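Local coordinates for amidohydrolase (Staphylococcus aureus, PDB 3NUR), which is a putative TIM-barrel amidohydrolase that probably hydrolyses carbon–nitrogen bonds at a metal centre, occupied by calcium in this crystal, at residues S24-E29 with Q88-S93; E77-M82 with P126-G131. One frame throughout, in Å; residues are numbered along the deposited sequence.

Contact 1: S24-E29 with Q88-S93; sequences SITFEE and QIQVLS. With CA (calcium ion), chain B.
Ile25 and Ile89 share one side-chain shape, CG1 anti to the carbonyl carbon (chi1 -60° and -62°), which puts CG2 of each anti to the backbone N, so that the two side chains point the same way; Ile25 CG2 leans across toward strand 87-94. The CG2 methyls are 4.1 Å apart, and Val91 CG2 completes the cluster at 3.9 Å from Ile25 CG2. Beta-branched residues suit this sheet face, where Ile25 also packs on helix 336-351. Val91 CG2 also lies over one face of the Phe27 ring, displaced toward the rim near CD1, in a CH-pi contact.

The backbones run parallel. Ser24 O accepts from both Gln88 N and Ile89 N; Thr26 N reaches Ile89 O at 2.8 Å, and Val91 N returns to Thr26 O over the same distance. A beta bulge at Phe27 and Glu28 shifts the pairing by one, and Ser93 N bonds to Glu29 O at 3.0 Å. Here a water accepts from Glu29 N and lies within hydrogen-bonding distance of Phe27 O, Val91 O and Ser93 OG. Glu29 lies across Gln90, CG against CG at 3.7 Å, while its carboxylate accepts from the backbone N of Ala315, Tyr317 and Glu28.

The bulge also turns Glu28 away from strand 87-94, and its extended chain carries OE1 to the calcium ion, joined there by His30, His192 and Asp316. Metal ligands two residues apart on the first barrel strand probably occupy the place of the HxH motif in the amidohydrolase superfamily, here with glutamate first.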
loop_
_atom_site.group_PDB
_atom_site.type_symbol
_atom_site.label_atom_id
_atom_site.label_comp_id
_atom_site.label_asym_id
_atom_site.label_seq_id
_atom_site.Cartn_x
_atom_site.Cartn_y
_atom_site.Cartn_z
ATOM N N SER A 24 15.388 0.391 10.023
ATOM C CA SER A 24 14.118 0.824 9.471
ATOM C C SER A 24 13.039 -0.219 9.524
ATOM O O SER A 24 13.321 -1.419 9.666
ATOM C CB SER A 24 14.305 1.280 8.023
ATOM O OG SER A 24 14.675 0.197 7.179
ATOM N N ILE A 25 11.797 0.251 9.396
ATOM C CA ILE A 25 10.593 -0.571 9.217
ATOM C C ILE A 25 10.193 -0.243 7.757
ATOM O O ILE A 25 10.021 0.937 7.427
ATOM C CB ILE A 25 9.448 -0.244 10.209
ATOM C CG1 ILE A 25 9.872 -0.457 11.686
ATOM C CG2 ILE A 25 8.193 -1.096 9.885
ATOM C CD1 ILE A 25 8.876 0.203 12.739
ATOM N N THR A 26 10.073 -1.258 6.887
ATOM C CA THR A 26 9.720 -1.033 5.473
ATOM C C THR A 26 8.276 -1.531 5.224
ATOM O O THR A 26 7.899 -2.627 5.679
ATOM C CB THR A 26 10.795 -1.544 4.514
ATOM O OG1 THR A 26 11.053 -2.909 4.800
ATOM C CG2 THR A 26 12.117 -0.735 4.578
ATOM N N PHE A 27 7.472 -0.714 4.528
ATOM C CA PHE A 27 6.030 -0.942 4.415
ATOM C C PHE A 27 5.438 -1.570 3.153
ATOM O O PHE A 27 4.250 -1.926 3.158
ATOM C CB PHE A 27 5.295 0.348 4.783
ATOM C CG PHE A 27 5.189 0.582 6.269
ATOM C CD1 PHE A 27 4.024 0.252 6.958
ATOM C CD2 PHE A 27 6.246 1.152 6.978
ATOM C CE1 PHE A 27 3.923 0.462 8.338
ATOM C CE2 PHE A 27 6.134 1.392 8.354
ATOM C CZ PHE A 27 4.973 1.049 9.020
ATOM N N GLU A 28 6.216 -1.660 2.063
ATOM C CA GLU A 28 5.672 -2.223 0.821
ATOM C C GLU A 28 6.610 -3.305 0.369
ATOM O O GLU A 28 7.445 -3.079 -0.491
ATOM C CB GLU A 28 5.483 -1.118 -0.249
ATOM C CG GLU A 28 4.551 -1.551 -1.378
ATOM C CD GLU A 28 4.553 -0.588 -2.549
ATOM O OE1 GLU A 28 4.902 -1.023 -3.669
ATOM O OE2 GLU A 28 4.254 0.613 -2.342
ATOM N N GLU A 29 6.560 -4.452 1.048
ATOM C CA GLU A 29 7.495 -5.557 0.819
ATOM C C GLU A 29 6.637 -6.772 0.529
ATOM O O GLU A 29 5.706 -7.061 1.297
ATOM C CB GLU A 29 8.365 -5.719 2.085
ATOM C CG GLU A 29 8.848 -4.365 2.651
ATOM C CD GLU A 29 9.498 -3.381 1.680
ATOM O OE1 GLU A 29 10.337 -3.812 0.857
ATOM O OE2 GLU A 29 9.167 -2.172 1.740
ATOM N N GLN A 88 15.176 -3.532 9.822
ATOM C CA GLN A 88 14.868 -4.382 10.975
ATOM C C GLN A 88 13.601 -5.167 10.664
ATOM O O GLN A 88 13.542 -6.358 10.948
ATOM C CB GLN A 88 14.657 -3.521 12.236
ATOM C CG GLN A 88 14.310 -4.305 13.524
ATOM C CD GLN A 88 15.395 -5.268 13.952
ATOM O OE1 GLN A 88 15.128 -6.430 14.276
ATOM N NE2 GLN A 88 16.644 -4.821 13.929
ATOM N N ILE A 89 12.561 -4.484 10.121
ATOM C CA ILE A 89 11.288 -5.141 9.841
ATOM C C ILE A 89 10.790 -4.900 8.435
ATOM O O ILE A 89 10.786 -3.753 7.964
ATOM C CB ILE A 89 10.211 -4.661 10.871
ATOM C CG1 ILE A 89 10.580 -5.033 12.327
ATOM C CG2 ILE A 89 8.780 -5.098 10.495
ATOM C CD1 ILE A 89 9.731 -4.366 13.362
ATOM N N GLN A 90 10.272 -5.976 7.800
ATOM C CA GLN A 90 9.529 -5.844 6.570
ATOM C C GLN A 90 8.069 -6.112 6.958
ATOM O O GLN A 90 7.780 -7.097 7.656
ATOM C CB GLN A 90 9.961 -6.849 5.488
ATOM C CG GLN A 90 11.167 -6.393 4.701
ATOM C CD GLN A 90 11.434 -7.256 3.478
ATOM O OE1 GLN A 90 12.265 -6.925 2.611
ATOM N NE2 GLN A 90 10.702 -8.347 3.335
ATOM N N VAL A 91 7.170 -5.250 6.499
ATOM C CA VAL A 91 5.715 -5.426 6.660
ATOM C C VAL A 91 5.336 -6.154 5.363
ATOM O O VAL A 91 5.512 -5.608 4.259
ATOM C CB VAL A 91 4.933 -4.100 6.867
ATOM C CG1 VAL A 91 3.456 -4.387 7.070
ATOM C CG2 VAL A 91 5.481 -3.297 8.048
ATOM N N LEU A 92 4.935 -7.432 5.483
ATOM C CA LEU A 92 4.731 -8.280 4.313
ATOM C C LEU A 92 3.293 -8.295 3.768
ATOM O O LEU A 92 2.336 -8.402 4.538
ATOM C CB LEU A 92 5.207 -9.728 4.614
ATOM C CG LEU A 92 6.710 -9.949 4.876
ATOM C CD1 LEU A 92 7.003 -11.423 5.215
ATOM C CD2 LEU A 92 7.532 -9.563 3.682
ATOM N N SER A 93 3.168 -8.187 2.428
ATOM C CA SER A 93 1.891 -8.203 1.704
ATOM C C SER A 93 2.002 -9.050 0.440
ATOM O O SER A 93 3.098 -9.180 -0.080
ATOM C CB SER A 93 1.511 -6.790 1.306
ATOM O OG SER A 93 2.524 -6.214 0.494
HETATM CA CA CA B . 4.716 -2.877 -4.742
HETATM O O HOH W 1 3.781 -4.649 2.467
HETATM O O HOH W 2 5.052 -1.506 -6.406
HETATM O O HOH W 3 4.413 -4.344 -6.431
#

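Contact 2: E77-M82 with P126-G131; sequences ERIQFM and PNRFVG
CD1 of Ile79 lies over one face of the Arg128 guanidinium, 4.0 Å from NH1, and Met82 CB comes in obliquely, 3.7 Å from NH2. The Phe129 ring has CB of Arg128 above one face, offset toward the rim, and three groups of helix 75-84 approach it at a slant: Arg78 CD at 3.6 Å from CE1, the selenium of Met82 (present as selenomethionine) at 3.6 Å from CE1, and Ile79 CD1 at 4.1 Å from CZ. The selenium stands 56° off the ring normal, so this Met-aromatic contact is neither face-on nor in the ring plane.

Met82 is suited to its place because it is long and pliable. Its chain bends at the last torsion (chi3 66°), which brings CE within 3.3 Å of Arg128 O as it slides past the arginine in the opposite direction. Arg128 in turn folds back at chi2 and chi3, laying its guanidinium beside the helix. Arg78 offers the ring only its methylene CD; its guanidinium is turned 74° from the ring plane, and NH2 donates to the backbone O of His30, whose side chain binds the calcium.

No hydrogen bond crosses between the segments. Arg128 is gripped instead by Asn83 OD1 near the C-terminal end of the helix, where a positive charge would probably be welcomed by the helix dipole, and by Val87 O and Gln88 O at the start of strand 87-94. Apolar and polarisable atoms thus join helix 75-84 to the start of strand 129-131, while the arginines direct polar ends to acceptors outside the two segments and lend the contact mainly their hydrocarbon parts and, for Arg128, a guanidinium face.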
loop_
_atom_site.group_PDB
_atom_site.type_symbol
_atom_site.label_atom_id
_atom_site.label_comp_id
_atom_site.label_asym_id
_atom_site.label_seq_id
_atom_site.Cartn_x
_atom_site.Cartn_y
_atom_site.Cartn_z
ATOM N N GLU A 77 17.530 -14.901 0.692
ATOM C CA GLU A 77 17.680 -13.746 -0.204
ATOM C C GLU A 77 17.042 -12.508 0.431
ATOM O O GLU A 77 17.630 -11.432 0.389
ATOM C CB GLU A 77 17.027 -14.020 -1.555
ATOM C CG GLU A 77 17.901 -14.876 -2.455
ATOM C CD GLU A 77 17.179 -15.408 -3.675
ATOM O OE1 GLU A 77 16.739 -14.591 -4.517
ATOM O OE2 GLU A 77 17.079 -16.650 -3.800
ATOM N N ARG A 78 15.888 -12.694 1.078
ATOM C CA ARG A 78 15.149 -11.620 1.769
ATOM C C ARG A 78 15.968 -11.062 2.958
ATOM O O ARG A 78 16.151 -9.844 3.086
ATOM C CB ARG A 78 13.782 -12.152 2.215
ATOM C CG ARG A 78 12.822 -11.073 2.720
ATOM C CD ARG A 78 11.441 -11.640 3.032
ATOM N NE ARG A 78 10.794 -12.202 1.836
ATOM C CZ ARG A 78 10.003 -11.532 0.996
ATOM N NH1 ARG A 78 9.771 -10.228 1.178
ATOM N NH2 ARG A 78 9.461 -12.148 -0.049
ATOM N N ILE A 79 16.487 -11.962 3.810
ATOM C CA ILE A 79 17.281 -11.569 4.986
ATOM C C ILE A 79 18.575 -10.886 4.603
ATOM O O ILE A 79 18.986 -9.943 5.290
ATOM C CB ILE A 79 17.527 -12.787 5.930
ATOM C CG1 ILE A 79 16.239 -13.184 6.678
ATOM C CG2 ILE A 79 18.699 -12.545 6.911
ATOM C CD1 ILE A 79 15.576 -12.098 7.671
ATOM N N GLN A 80 19.238 -11.371 3.531
ATOM C CA GLN A 80 20.484 -10.773 3.032
ATOM C C GLN A 80 20.211 -9.308 2.675
ATOM O O GLN A 80 20.961 -8.422 3.111
ATOM C CB GLN A 80 20.993 -11.521 1.785
ATOM C CG GLN A 80 22.319 -10.959 1.270
ATOM C CD GLN A 80 22.832 -11.712 0.077
ATOM O OE1 GLN A 80 22.834 -11.198 -1.044
ATOM N NE2 GLN A 80 23.292 -12.947 0.292
ATOM N N PHE A 81 19.102 -9.057 1.928
ATOM C CA PHE A 81 18.749 -7.704 1.524
ATOM C C PHE A 81 18.483 -6.828 2.743
ATOM O O PHE A 81 19.041 -5.742 2.839
ATOM C CB PHE A 81 17.540 -7.690 0.556
ATOM C CG PHE A 81 17.035 -6.286 0.256
ATOM C CD1 PHE A 81 17.632 -5.510 -0.734
ATOM C CD2 PHE A 81 15.987 -5.734 0.990
ATOM C CE1 PHE A 81 17.186 -4.204 -0.986
ATOM C CE2 PHE A 81 15.541 -4.432 0.736
ATOM C CZ PHE A 81 16.145 -3.678 -0.252
HETATM N N MSE A 82 17.641 -7.295 3.679
HETATM C CA MSE A 82 17.291 -6.526 4.867
HETATM C C MSE A 82 18.511 -6.186 5.718
HETATM O O MSE A 82 18.683 -5.016 6.085
HETATM C CB MSE A 82 16.265 -7.274 5.702
HETATM C CG MSE A 82 14.921 -7.409 4.988
HETATM SE SE MSE A 82 13.841 -8.753 5.855
HETATM C CE MSE A 82 13.554 -7.897 7.576
ATOM N N PRO A 126 9.673 -13.766 14.254
ATOM C CA PRO A 126 8.758 -12.696 14.722
ATOM C C PRO A 126 9.368 -11.329 14.929
ATOM O O PRO A 126 8.633 -10.352 15.040
ATOM C CB PRO A 126 8.235 -13.249 16.061
ATOM C CG PRO A 126 9.338 -14.126 16.543
ATOM C CD PRO A 126 9.776 -14.829 15.279
ATOM N N ASN A 127 10.694 -11.268 15.054
ATOM C CA ASN A 127 11.371 -9.993 15.267
ATOM C C ASN A 127 11.668 -9.264 13.956
ATOM O O ASN A 127 11.993 -8.080 13.994
ATOM C CB ASN A 127 12.662 -10.199 16.060
ATOM C CG ASN A 127 12.419 -10.763 17.440
ATOM O OD1 ASN A 127 12.805 -11.894 17.745
ATOM N ND2 ASN A 127 11.731 -10.012 18.290
ATOM N N ARG A 128 11.522 -9.941 12.808
ATOM C CA ARG A 128 11.882 -9.328 11.522
ATOM C C ARG A 128 10.725 -9.036 10.596
ATOM O O ARG A 128 10.915 -8.382 9.570
ATOM C CB ARG A 128 12.918 -10.205 10.777
ATOM C CG ARG A 128 14.172 -10.596 11.578
ATOM C CD ARG A 128 15.034 -9.409 12.059
ATOM N NE ARG A 128 15.462 -8.503 10.979
ATOM C CZ ARG A 128 16.530 -8.690 10.209
ATOM N NH1 ARG A 128 17.306 -9.762 10.379
ATOM N NH2 ARG A 128 16.841 -7.804 9.269
ATOM N N PHE A 129 9.549 -9.567 10.919
ATOM C CA PHE A 129 8.386 -9.423 10.049
ATOM C C PHE A 129 7.111 -9.112 10.781
ATOM O O PHE A 129 6.903 -9.534 11.923
ATOM C CB PHE A 129 8.199 -10.687 9.192
ATOM C CG PHE A 129 9.395 -11.045 8.346
ATOM C CD1 PHE A 129 9.709 -10.310 7.201
ATOM C CD2 PHE A 129 10.237 -12.088 8.713
ATOM C CE1 PHE A 129 10.833 -10.626 6.439
ATOM C CE2 PHE A 129 11.352 -12.416 7.940
ATOM C CZ PHE A 129 11.637 -11.690 6.799
ATOM N N VAL A 130 6.256 -8.360 10.104
ATOM C CA VAL A 130 4.911 -8.005 10.543
ATOM C C VAL A 130 4.024 -8.311 9.308
ATOM O O VAL A 130 4.463 -8.116 8.166
ATOM C CB VAL A 130 4.838 -6.527 11.007
ATOM C CG1 VAL A 130 3.401 -6.046 11.127
ATOM C CG2 VAL A 130 5.557 -6.346 12.348
ATOM N N GLY A 131 2.809 -8.801 9.533
ATOM C CA GLY A 131 1.960 -9.128 8.393
ATOM C C GLY A 131 0.848 -8.150 8.100
ATOM O O GLY A 131 0.259 -7.564 9.015
#

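Both contacts build on one parallel three-stranded sheet, with strand 87-94 in the middle: contact 1 pairs it with strand 24-31, and contact 2 lays the helix that precedes it in the chain against its other neighbour, strand 129-131. Contact 1 is the deeper, centred about 11 Å from the chain's centre, and relies on backbone hydrogen bonds, a bridging water and a metal ligand. Contact 2, also largely buried but centred about 18 Å from the chain's centre, relies on side-chain packing. Their centres are about 8 Å apart, and they meet directly where Leu92 N probably bonds to Val130 O and where Gln90 packs against Arg78.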